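Local structure of short afifavidin (Afifella pfennigii, 6HDT) at residues 59-64 with 70-75. The protein binds biotin and 2-iminobiotin in strong non-covalent complexes, although its exact biological role is still obscure. Numbering follows the deposited sequence.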
# COMPACT_ATOMS: atom_id res chain seq x y z
N TYR A 59 -4.65 -0.38 -14.43
CA TYR A 59 -5.07 0.42 -13.27
C TYR A 59 -3.87 1.10 -12.63
O TYR A 59 -2.75 0.53 -12.57
CB TYR A 59 -5.82 -0.45 -12.27
CG TYR A 59 -7.16 -0.87 -12.79
CD1 TYR A 59 -7.30 -1.96 -13.64
CD2 TYR A 59 -8.30 -0.14 -12.47
CE1 TYR A 59 -8.55 -2.33 -14.16
CE2 TYR A 59 -9.54 -0.52 -12.97
CZ TYR A 59 -9.66 -1.60 -13.82
OH TYR A 59 -10.90 -1.96 -14.31
N PRO A 60 -4.05 2.34 -12.18
CA PRO A 60 -2.95 3.05 -11.52
C PRO A 60 -2.48 2.32 -10.27
O PRO A 60 -3.26 1.68 -9.56
CB PRO A 60 -3.55 4.42 -11.17
CG PRO A 60 -4.78 4.54 -12.02
CD PRO A 60 -5.29 3.15 -12.23
N LEU A 61 -1.17 2.37 -10.03
CA LEU A 61 -0.62 1.85 -8.78
C LEU A 61 0.32 2.88 -8.13
O LEU A 61 1.01 3.63 -8.83
CB LEU A 61 -0.01 0.46 -8.98
CG LEU A 61 1.45 0.13 -9.24
CD1 LEU A 61 2.44 0.54 -8.16
CD2 LEU A 61 1.52 -1.37 -9.44
N VAL A 62 0.26 2.95 -6.79
CA VAL A 62 1.15 3.83 -6.00
C VAL A 62 1.66 3.13 -4.76
O VAL A 62 0.98 2.31 -4.17
CB VAL A 62 0.48 5.15 -5.59
CG1 VAL A 62 -0.05 5.86 -6.83
CG2 VAL A 62 -0.60 4.94 -4.55
N GLY A 63 2.90 3.41 -4.39
CA GLY A 63 3.45 2.75 -3.22
C GLY A 63 4.71 3.43 -2.75
O GLY A 63 5.03 4.56 -3.16
N LEU A 64 5.40 2.74 -1.85
CA LEU A 64 6.70 3.15 -1.37
C LEU A 64 7.61 1.95 -1.28
O LEU A 64 7.18 0.82 -1.23
CB LEU A 64 6.60 3.80 0.01
CG LEU A 64 5.81 5.10 0.08
CD1 LEU A 64 5.41 5.41 1.52
CD2 LEU A 64 6.56 6.24 -0.58
N ILE A 70 8.93 -3.47 -0.52
CA ILE A 70 7.99 -2.69 -1.28
C ILE A 70 6.56 -2.89 -0.78
O ILE A 70 6.22 -3.94 -0.28
CB ILE A 70 8.09 -3.02 -2.77
CG1 ILE A 70 7.36 -1.97 -3.63
CG2 ILE A 70 7.62 -4.43 -3.05
CD1 ILE A 70 7.72 -2.06 -5.11
N GLY A 71 5.76 -1.85 -0.96
CA GLY A 71 4.31 -1.96 -0.77
C GLY A 71 3.64 -1.06 -1.77
O GLY A 71 4.14 0.04 -2.05
N PHE A 72 2.51 -1.52 -2.31
CA PHE A 72 1.79 -0.72 -3.28
C PHE A 72 0.33 -1.06 -3.33
O PHE A 72 -0.10 -2.15 -2.98
CB PHE A 72 2.39 -0.82 -4.69
CG PHE A 72 2.53 -2.23 -5.21
CD1 PHE A 72 3.69 -2.96 -5.00
CD2 PHE A 72 1.52 -2.80 -5.95
CE1 PHE A 72 3.81 -4.24 -5.49
CE2 PHE A 72 1.63 -4.09 -6.44
CZ PHE A 72 2.80 -4.82 -6.21
N THR A 73 -0.44 -0.06 -3.74
CA THR A 73 -1.90 -0.16 -3.75
C THR A 73 -2.47 0.11 -5.13
O THR A 73 -1.94 0.94 -5.85
CB THR A 73 -2.49 0.83 -2.75
OG1 THR A 73 -2.03 0.49 -1.45
CG2 THR A 73 -4.02 0.81 -2.75
N VAL A 74 -3.55 -0.60 -5.48
CA VAL A 74 -4.31 -0.36 -6.71
C VAL A 74 -5.80 -0.22 -6.31
O VAL A 74 -6.39 -1.11 -5.67
CB VAL A 74 -4.19 -1.51 -7.71
CG1 VAL A 74 -5.19 -1.36 -8.85
CG2 VAL A 74 -2.77 -1.63 -8.23
N ALA A 75 -6.38 0.90 -6.69
CA ALA A 75 -7.82 1.09 -6.56
C ALA A 75 -8.50 0.68 -7.88
O ALA A 75 -8.12 1.18 -8.95
CB ALA A 75 -8.08 2.55 -6.26
O HOH W 1 -5.65 2.58 -8.97
O HOH W 2 0.19 2.03 -1.19
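Val62 and Thr73 form a hydrogen-bonded antiparallel pair in the beta hairpin of strands 58-66 and 69-77. Val62 N donates to Thr73 O at 3.1 Å, in the carbonyl plane. Thr73 N returns a bond of 2.8 Å to Val62 O, tilted 20° from the plane of the Val62 carbonyl. Leu64 and Gly71 make a second reciprocal pair. Gly63 faces Phe72 between them, and its CA lies only 3.0 Å from Gly71 O in a CA-H...O contact.

Near Pro60 and Ala75 the direct backbone ladder gives way to water. One water donates to both Pro60 O and Ala75 O. Another donates to Val62 O and accepts from Thr73 OG1, which also hydrogen-bonds with Ser88 OG. Val62 O thus serves both an amide and a water.

The apolar contacts gather on the barrel-interior face. Leu61 and Phe72 cross at a slant: Leu61 CD1 meets Phe72 CB at 3.7 Å, while Leu61 CD2 approaches Phe72 CD2 at 3.8 Å. With CG between its backbone N and carbonyl carbon (chi1 54°), the Phe72 ring lies beside both methyls of Leu61. The ring also meets Trp89, with the two planes about 20° apart. The two methyls of Val74 divide their neighbours, CG1 touching Tyr59 CB at 3.6 Å and CG2 touching Leu61 CB at 3.5 Å. Val74 also packs on Tyr45, which probably binds biotin.

Val62, Leu64 and Thr73 project from the other face, where they pack against the second subunit. The hairpin is part of the eight-stranded antiparallel barrel of the avidin family. Backbone bonds and bridging waters join the strands. The two faces then differ: aliphatic and aromatic groups fill the inner one near the biotin pocket, and the outer one contributes to the dimer interface.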